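Local coordinates for citrate synthase (Pyrobaculum aerophilum, PDB 2IBP), which catalyses the condensation of oxaloacetate with acetyl-CoA and water to give citrate and CoA, working as a homodimer of topologically interlinked chains, at the interface of chains A and B. Sequence-based numbering; all coordinates share one arbitrary frame. Chains: chain A/B, Citrate synthase.

Contact 1: the interface of chains A and B. Residues chain A 26, 29-31, 221, 389; chain B 22, 26, 29.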
ATOM      1  N   LEU A  26      10.757   6.820  10.171  1.00 11.00           N
ATOM      2  CA  LEU A  26      11.448   7.594   9.129  1.00 11.42           C
ATOM      3  C   LEU A  26      11.031   9.075   9.186  1.00 13.58           C
ATOM      4  O   LEU A  26      10.921   9.758   8.160  1.00 13.28           O
ATOM      5  CB  LEU A  26      11.173   6.986   7.741  1.00 10.68           C
ATOM      6  CG  LEU A  26      11.681   5.555   7.539  1.00 13.53           C
ATOM      7  CD1 LEU A  26      11.225   4.992   6.208  1.00 14.42           C
ATOM      8  CD2 LEU A  26      13.201   5.503   7.675  1.00 16.56           C
ATOM      9  N   VAL A  29      12.729  11.960   7.164  1.00 10.78           N
ATOM     10  CA  VAL A  29      13.701  11.412   6.238  1.00 11.18           C
ATOM     11  C   VAL A  29      13.274  11.758   4.811  1.00 11.35           C
ATOM     12  O   VAL A  29      12.125  11.543   4.439  1.00 11.81           O
ATOM     13  CB  VAL A  29      13.845   9.897   6.402  1.00 11.05           C
ATOM     14  CG1 VAL A  29      14.837   9.336   5.401  1.00 14.49           C
ATOM     15  CG2 VAL A  29      14.268   9.563   7.837  1.00 10.60           C
ATOM     16  N   LEU A  30      14.193  12.357   4.052  1.00 15.37           N
ATOM     17  CA  LEU A  30      13.921  12.766   2.684  1.00 14.76           C
ATOM     18  C   LEU A  30      13.807  11.589   1.735  1.00 15.99           C
ATOM     19  O   LEU A  30      14.621  10.663   1.785  1.00 13.75           O
ATOM     20  CB  LEU A  30      15.025  13.718   2.201  1.00 13.35           C
ATOM     21  CG  LEU A  30      15.062  15.090   2.892  1.00 15.18           C
ATOM     22  CD1 LEU A  30      16.375  15.811   2.613  1.00 16.21           C
ATOM     23  CD2 LEU A  30      13.862  15.958   2.462  1.00 12.74           C
ATOM     24  N   ILE A  31      12.792  11.616   0.871  1.00  9.62           N
ATOM     25  CA  ILE A  31      12.640  10.576  -0.138  1.00 10.30           C
ATOM     26  C   ILE A  31      12.764  11.097  -1.571  1.00 10.17           C
ATOM     27  O   ILE A  31      12.928  10.319  -2.506  1.00 12.86           O
ATOM     28  CB  ILE A  31      11.311   9.792   0.033  1.00 10.92           C
ATOM     29  CG1 ILE A  31      10.083  10.691  -0.145  1.00 10.05           C
ATOM     30  CG2 ILE A  31      11.267   9.137   1.415  1.00 11.31           C
ATOM     31  CD1 ILE A  31       8.793   9.903  -0.229  1.00 12.49           C
ATOM     32  N   PHE A 221       2.962   8.345   1.025  1.00  7.55           N
ATOM     33  CA  PHE A 221       4.148   7.499   1.072  1.00  7.61           C
ATOM     34  C   PHE A 221       3.850   6.096   0.567  1.00  8.90           C
ATOM     35  O   PHE A 221       4.640   5.531  -0.214  1.00  7.63           O
ATOM     36  CB  PHE A 221       4.704   7.469   2.487  1.00  6.84           C
ATOM     37  CG  PHE A 221       6.035   6.800   2.608  1.00  7.66           C
ATOM     38  CD1 PHE A 221       7.015   6.994   1.654  1.00  9.13           C
ATOM     39  CD2 PHE A 221       6.371   6.140   3.780  1.00 12.81           C
ATOM     40  CE1 PHE A 221       8.249   6.430   1.798  1.00 11.03           C
ATOM     41  CE2 PHE A 221       7.623   5.583   3.931  1.00 14.41           C
ATOM     42  CZ  PHE A 221       8.555   5.744   2.942  1.00 10.61           C
ATOM     43  N   PHE A 389      11.984   1.273  -3.533  1.00  9.40           N
ATOM     44  CA  PHE A 389      12.324   1.401  -2.115  1.00  8.50           C
ATOM     45  C   PHE A 389      12.952   0.100  -1.615  1.00 12.30           C
ATOM     46  O   PHE A 389      12.441  -0.990  -1.882  1.00 15.49           O
ATOM     47  CB  PHE A 389      11.138   1.842  -1.281  1.00 10.04           C
ATOM     48  CG  PHE A 389      10.820   3.302  -1.437  1.00 10.24           C
ATOM     49  CD1 PHE A 389      11.480   4.257  -0.668  1.00 10.12           C
ATOM     50  CD2 PHE A 389       9.982   3.729  -2.437  1.00 10.78           C
ATOM     51  CE1 PHE A 389      11.200   5.619  -0.841  1.00 10.66           C
ATOM     52  CE2 PHE A 389       9.741   5.072  -2.637  1.00 12.78           C
ATOM     53  CZ  PHE A 389      10.342   6.009  -1.838  1.00 10.67           C
TER
ATOM     54  N   ILE B  22      19.668  12.941  -0.256  1.00 11.40           N
ATOM     55  CA  ILE B  22      18.540  12.047  -0.254  1.00 10.21           C
ATOM     56  C   ILE B  22      19.017  10.657  -0.669  1.00 12.61           C
ATOM     57  O   ILE B  22      19.645  10.491  -1.718  1.00 12.39           O
ATOM     58  CB  ILE B  22      17.487  12.516  -1.257  1.00 13.79           C
ATOM     59  CG1 ILE B  22      17.025  13.935  -0.900  1.00 15.51           C
ATOM     60  CG2 ILE B  22      16.314  11.545  -1.303  1.00 13.37           C
ATOM     61  CD1 ILE B  22      16.037  14.520  -1.873  1.00 17.55           C
ATOM     62  N   LEU B  26      15.535   5.041  -0.296  1.00 10.74           N
ATOM     63  CA  LEU B  26      15.888   4.739   1.096  1.00 10.96           C
ATOM     64  C   LEU B  26      16.668   3.430   1.180  1.00 10.65           C
ATOM     65  O   LEU B  26      16.539   2.676   2.147  1.00 12.76           O
ATOM     66  CB  LEU B  26      14.645   4.657   1.972  1.00 13.00           C
ATOM     67  CG  LEU B  26      13.863   5.975   2.052  1.00 14.22           C
ATOM     68  CD1 LEU B  26      12.677   5.828   2.993  1.00 14.02           C
ATOM     69  CD2 LEU B  26      14.798   7.106   2.512  1.00 11.26           C
ATOM     70  N   VAL B  29      18.304   1.923   4.424  1.00  7.59           N
ATOM     71  CA  VAL B  29      17.877   2.641   5.614  1.00  8.59           C
ATOM     72  C   VAL B  29      17.066   1.693   6.483  1.00 10.04           C
ATOM     73  O   VAL B  29      16.172   1.002   6.006  1.00 10.76           O
ATOM     74  CB  VAL B  29      17.051   3.895   5.261  1.00 13.69           C
ATOM     75  CG1 VAL B  29      16.561   4.599   6.538  1.00 13.53           C
ATOM     76  CG2 VAL B  29      17.877   4.855   4.413  1.00 12.27           C
TER
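The 3-10 helix 24-26 of chain A meets its counterpart in chain B where A:Leu26 and B:Leu26 touch, strand 30-34 of chain A lies over strand 22-23 of chain B, and a chain A loop adds A:Phe389. This hydrophobic patch of the citrate synthase dimer is formed mainly by N-terminal segments, with A:Phe221 and A:Phe389 beside them. The two leucines reach toward each other tip to tip, CD1 of A:Leu26 lying 3.6 Å from CD1 of B:Leu26. Their second methyls serve the valines: CD2 of A:Leu26 is 3.7 Å from CG1 of B:Val29, and CD2 of B:Leu26 is 3.6 Å from CG1 of A:Val29. In A:Val29 the touching branch, CG1, stands opposite the backbone N (chi1 178°), and B:Val29 matches it, as the two-fold relation suggests. B:Leu26 loses 71 Å² to the chain A residues of this patch, lying among A:Leu26, A:Val29, A:Ile31 and A:Phe389. CG2 of A:Ile31 approaches CD1 of B:Leu26 at 3.9 Å. A:Phe389 presents a ring edge, its CE1 3.9 Å from CG of B:Leu26, which lies in the ring plane. The CZ atom of the A:Phe221 ring, from helix 218-227, is 4.1 Å from CD1 of B:Leu26. Farther out, B:Ile22 crosses A:Leu30 at about a right angle, its CG1 3.7 Å from CB of A:Leu30. CG2 of B:Ile22 rests 3.6 Å from the carbonyl carbon C of A:Ile31.

Contact 2: the interface of chains A and B. Residues chain A 222, 226, 235, 239, 242; chain B 222, 226, 235, 239, 242.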
ATOM      1  N   ALA A 222       2.708   5.536   0.990  1.00  7.17           N
ATOM      2  CA  ALA A 222       2.285   4.199   0.547  1.00  8.48           C
ATOM      3  C   ALA A 222       2.208   4.174  -0.979  1.00  6.94           C
ATOM      4  O   ALA A 222       2.665   3.227  -1.616  1.00  7.97           O
ATOM      5  CB  ALA A 222       0.944   3.819   1.132  1.00  8.46           C
ATOM      6  N   VAL A 226       4.502   1.649  -3.453  1.00  7.76           N
ATOM      7  CA  VAL A 226       3.892   0.805  -4.443  1.00  6.35           C
ATOM      8  C   VAL A 226       4.331   1.236  -5.827  1.00  7.30           C
ATOM      9  O   VAL A 226       4.777   0.421  -6.620  1.00  7.78           O
ATOM     10  CB  VAL A 226       2.358   0.802  -4.313  1.00  7.78           C
ATOM     11  CG1 VAL A 226       1.707   0.144  -5.524  1.00 10.51           C
ATOM     12  CG2 VAL A 226       1.948   0.129  -3.007  1.00  9.67           C
ATOM     13  N   SER A 235      -3.319   0.664  -8.528  1.00  8.98           N
ATOM     14  CA  SER A 235      -2.837  -0.085  -7.367  1.00  7.98           C
ATOM     15  C   SER A 235      -2.159   0.830  -6.345  1.00  5.82           C
ATOM     16  O   SER A 235      -2.326   0.673  -5.129  1.00  7.76           O
ATOM     17  CB  SER A 235      -1.895  -1.197  -7.823  1.00  9.04           C
ATOM     18  OG  SER A 235      -2.652  -2.135  -8.567  1.00  9.88           O
ATOM     19  N   ALA A 239      -3.425   1.400  -2.483  1.00  5.46           N
ATOM     20  CA  ALA A 239      -2.529   1.334  -1.328  1.00  8.32           C
ATOM     21  C   ALA A 239      -2.598   2.609  -0.487  1.00  8.36           C
ATOM     22  O   ALA A 239      -2.600   2.545   0.721  1.00  6.55           O
ATOM     23  CB  ALA A 239      -1.083   1.059  -1.761  1.00  7.81           C
ATOM     24  N   ALA A 242      -5.634   2.357   1.505  1.00  6.79           N
ATOM     25  CA  ALA A 242      -5.406   1.396   2.592  1.00  5.70           C
ATOM     26  C   ALA A 242      -4.749   2.097   3.772  1.00  7.69           C
ATOM     27  O   ALA A 242      -5.119   1.901   4.931  1.00  7.73           O
ATOM     28  CB  ALA A 242      -4.537   0.258   2.088  1.00  6.40           C
TER
ATOM     29  N   ALA B 222       5.519  -1.779   2.020  1.00  6.31           N
ATOM     30  CA  ALA B 222       4.177  -1.219   1.824  1.00  7.82           C
ATOM     31  C   ALA B 222       3.261  -1.652   2.968  1.00  3.94           C
ATOM     32  O   ALA B 222       2.482  -0.860   3.506  1.00  7.73           O
ATOM     33  CB  ALA B 222       3.593  -1.670   0.503  1.00  7.36           C
ATOM     34  N   VAL B 226       1.300   1.036   5.485  1.00  7.97           N
ATOM     35  CA  VAL B 226      -0.143   0.961   5.705  1.00  7.71           C
ATOM     36  C   VAL B 226      -0.452   0.603   7.145  1.00  7.51           C
ATOM     37  O   VAL B 226      -1.243   1.262   7.809  1.00  9.05           O
ATOM     38  CB  VAL B 226      -0.792  -0.033   4.749  1.00  5.33           C
ATOM     39  CG1 VAL B 226      -2.228  -0.307   5.187  1.00 11.11           C
ATOM     40  CG2 VAL B 226      -0.712   0.486   3.321  1.00 10.25           C
ATOM     41  N   SER B 235      -6.018  -4.790   4.676  1.00  7.21           N
ATOM     42  CA  SER B 235      -5.595  -3.641   3.858  1.00  8.38           C
ATOM     43  C   SER B 235      -4.066  -3.580   3.715  1.00  7.21           C
ATOM     44  O   SER B 235      -3.541  -3.300   2.630  1.00  8.07           O
ATOM     45  CB  SER B 235      -6.143  -2.353   4.466  1.00 10.26           C
ATOM     46  OG  SER B 235      -7.553  -2.399   4.443  1.00 11.73           O
ATOM     47  N   ALA B 239      -2.049  -3.886   0.183  1.00  5.39           N
ATOM     48  CA  ALA B 239      -1.030  -2.917  -0.232  1.00  7.20           C
ATOM     49  C   ALA B 239       0.269  -3.645  -0.598  1.00  5.09           C
ATOM     50  O   ALA B 239       0.954  -3.273  -1.542  1.00  6.58           O
ATOM     51  CB  ALA B 239      -0.783  -1.914   0.873  1.00  7.65           C
ATOM     52  N   ALA B 242      -0.203  -4.934  -3.915  1.00  7.35           N
ATOM     53  CA  ALA B 242      -0.109  -3.816  -4.876  1.00  6.05           C
ATOM     54  C   ALA B 242       1.342  -3.553  -5.255  1.00  5.09           C
ATOM     55  O   ALA B 242       1.682  -3.327  -6.412  1.00  8.09           O
ATOM     56  CB  ALA B 242      -0.748  -2.563  -4.295  1.00  8.27           C
TER
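Helix 233-244 of chain A runs antiparallel to the same helix of chain B, and at the crossing the backbones come unusually near, CA of A:Ala239 lying 4.6 Å from CA of B:Ala239. The C-alpha vectors from A:Ser235 to A:Ala242 and from B:Ser235 to B:Ala242 are about 161° apart, which is the evidence for the antiparallel course. The small alanine side chains are compatible with this approach: the methyl CB of A:Ala239 meets CB of B:Ala239 at 4.0 Å, beside the two-fold axis. Toward the ends of the pair, A:Ala242 faces B:Ser235, and B:Ala242 faces A:Ser235. CB of A:Ala242 is 3.9 Å from CB of B:Ser235 and also rests 3.7 Å from the backbone O of B:Ser235, so that this methyl packs on helix backbone as well as on a side chain. Helix 218-227 adds a valine on each side. In A:Val226, chi1 of 168° sets CG1 opposite the backbone N and brings it to 3.6 Å from the carbonyl O of B:Ala242. CG2 of A:Val226 is turned to the preceding helical turn, 3.8 Å from the carbonyl O of B:Ala239, and B:Val226 does the same to chain A. One turn before A:Val226, A:Ala222 borders the patch, its CB 4.3 Å from CG2 of B:Val226. Helices 218-227 and 233-244, just before the GPLHGG segment, belong to the antiparallel helical sandwich at the citrate synthase dimer interface.

Contact 3: the interface of chains A and B. Residues chain A 47, 50, 52; chain B 399-401.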
ATOM      1  N   TRP A  47       1.265  26.193  -0.076  1.00  8.44           N
ATOM      2  CA  TRP A  47       1.293  26.445  -1.525  1.00  8.47           C
ATOM      3  C   TRP A  47       1.069  25.161  -2.300  1.00  9.93           C
ATOM      4  O   TRP A  47       1.557  24.104  -1.903  1.00  8.90           O
ATOM      5  CB  TRP A  47       2.657  26.957  -1.996  1.00  8.44           C
ATOM      6  CG  TRP A  47       3.112  28.288  -1.486  1.00 11.48           C
ATOM      7  CD1 TRP A  47       3.008  29.494  -2.126  1.00 11.57           C
ATOM      8  CD2 TRP A  47       3.853  28.533  -0.295  1.00 12.97           C
ATOM      9  NE1 TRP A  47       3.584  30.479  -1.370  1.00 14.90           N
ATOM     10  CE2 TRP A  47       4.141  29.911  -0.254  1.00 14.14           C
ATOM     11  CE3 TRP A  47       4.282  27.724   0.764  1.00 12.23           C
ATOM     12  CZ2 TRP A  47       4.868  30.496   0.791  1.00 15.76           C
ATOM     13  CZ3 TRP A  47       5.020  28.303   1.787  1.00 14.82           C
ATOM     14  CH2 TRP A  47       5.284  29.680   1.802  1.00 16.00           C
ATOM     15  N   GLY A  50       3.442  26.467  -6.206  1.00 10.11           N
ATOM     16  CA  GLY A  50       3.817  27.883  -6.113  1.00 11.41           C
ATOM     17  C   GLY A  50       2.710  28.867  -5.776  1.00 13.55           C
ATOM     18  O   GLY A  50       2.990  30.028  -5.519  1.00 13.34           O
ATOM     19  N   ARG A  52      -0.436  30.221  -3.401  1.00 11.42           N
ATOM     20  CA  ARG A  52      -0.964  30.146  -2.044  0.50 11.88           C
ATOM     21  C   ARG A  52      -2.375  29.580  -2.037  1.00  9.68           C
ATOM     22  O   ARG A  52      -3.194  29.897  -2.907  1.00 10.15           O
ATOM     23  CB  ARG A  52      -0.955  31.523  -1.378  0.50 11.82           C
ATOM     24  CG  ARG A  52       0.436  32.031  -1.075  0.50 19.31           C
ATOM     25  CD  ARG A  52       0.420  33.269  -0.199  0.50 26.07           C
ATOM     26  NE  ARG A  52      -0.182  33.009   1.105  0.50 31.48           N
ATOM     27  CZ  ARG A  52      -0.266  33.908   2.081  0.50 28.88           C
ATOM     28  NH1 ARG A  52      -0.854  33.585   3.221  0.50 18.90           N
ATOM     29  NH2 ARG A  52       0.220  35.132   1.911  0.50 35.39           N
TER
ATOM     30  N   HIS B 399       7.528  30.005  -4.954  1.00 11.09           N
ATOM     31  CA  HIS B 399       6.577  30.493  -3.969  1.00 13.15           C
ATOM     32  C   HIS B 399       5.943  31.795  -4.439  1.00 17.74           C
ATOM     33  O   HIS B 399       6.545  32.556  -5.192  1.00 16.04           O
ATOM     34  CB  HIS B 399       7.264  30.790  -2.646  1.00 13.15           C
ATOM     35  CG  HIS B 399       7.694  29.573  -1.885  1.00 16.16           C
ATOM     36  ND1 HIS B 399       9.007  29.336  -1.539  1.00 27.56           N
ATOM     37  CD2 HIS B 399       6.983  28.528  -1.399  1.00 20.24           C
ATOM     38  CE1 HIS B 399       9.079  28.212  -0.845  1.00 25.69           C
ATOM     39  NE2 HIS B 399       7.863  27.705  -0.743  1.00 14.87           N
ATOM     40  N   ASP B 400       4.697  32.001  -4.035  1.00 14.34           N
ATOM     41  CA  ASP B 400       3.982  33.247  -4.295  1.00 19.66           C
ATOM     42  C   ASP B 400       3.753  33.624  -5.755  1.00 16.91           C
ATOM     43  O   ASP B 400       3.809  34.804  -6.116  1.00 20.53           O
ATOM     44  CB  ASP B 400       4.674  34.383  -3.553  1.00 23.27           C
ATOM     45  CG  ASP B 400       4.748  34.129  -2.066  1.00 32.32           C
ATOM     46  OD1 ASP B 400       3.879  33.393  -1.555  1.00 23.73           O
ATOM     47  OD2 ASP B 400       5.670  34.654  -1.411  1.00 39.38           O
ATOM     48  N   LEU B 401       3.473  32.628  -6.586  1.00 14.17           N
ATOM     49  CA  LEU B 401       3.094  32.871  -7.961  1.00 13.42           C
ATOM     50  C   LEU B 401       1.733  33.558  -7.901  1.00 16.61           C
ATOM     51  O   LEU B 401       0.931  33.283  -7.010  1.00 17.43           O
ATOM     52  CB  LEU B 401       2.993  31.572  -8.739  1.00 12.70           C
ATOM     53  CG  LEU B 401       4.282  30.777  -8.960  1.00 11.87           C
ATOM     54  CD1 LEU B 401       3.978  29.586  -9.828  1.00 14.34           C
ATOM     55  CD2 LEU B 401       5.358  31.641  -9.617  1.00 19.90           C
TER
HETATM   56  O   HOH W   1       0.325  32.662  -4.442  1.00 22.69           O
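The indole of A:Trp47 and the imidazole of B:His399 form the apolar centre, where the C-terminal segment of one citrate synthase chain lies against strands 45-48 and 51-52 of its dimer partner. The imidazole does not stack flat: its CD2 corner points onto one face of the indole, over the middle of the ring system, with CD2 of B:His399 3.3 Å from CD2 of A:Trp47. The imidazole of B:His399 stands opposite its own carbonyl carbon (chi1 -72°), which helps turn CD2 onto the indole. At the indole edge, NE1 of A:Trp47 donates a hydrogen bond of 2.9 Å to the carboxylate OD1 of B:Asp400. It is nearly straight (164° at the hydrogen) and lies in the indole plane, but reaches OD1 from above the carboxylate plane, 46° out of it. The aliphatic part of A:Arg52 flanks the same oxygen, CD to OD1 of B:Asp400 being 3.7 Å. NE of A:Arg52 is 4.9 Å from OD1 of B:Asp400, too distant for a salt bridge though perhaps favourable electrostatically. Along the backbone, N of B:Leu401 donates to the carbonyl O of A:Gly50 at 2.9 Å. Outermost, water 1 joins the chains, 2.8 Å from N of A:Arg52 and 2.7 Å from O of B:Leu401.

Between C-alpha centres, contact 1 lies about 17 Å from contact 2 and 26 Å from contact 3, while contacts 2 and 3 are about 31 Å apart. Helix 218-227 ties the first two together, supplying A:Phe221 to contact 1 and A:Ala222 and A:Val226 to contact 2. Contact 3 belongs to the dimer's periphery, where the C-terminal segment lies against the partner. The disulfide joins B:Cys19 and B:Cys394, which come shortly before B:Ile22 of contact 1 and B:His399 of contact 3 in sequence. Noncovalent packing and interlinked, disulfide-closed chains would thus together hold this thermophilic dimer.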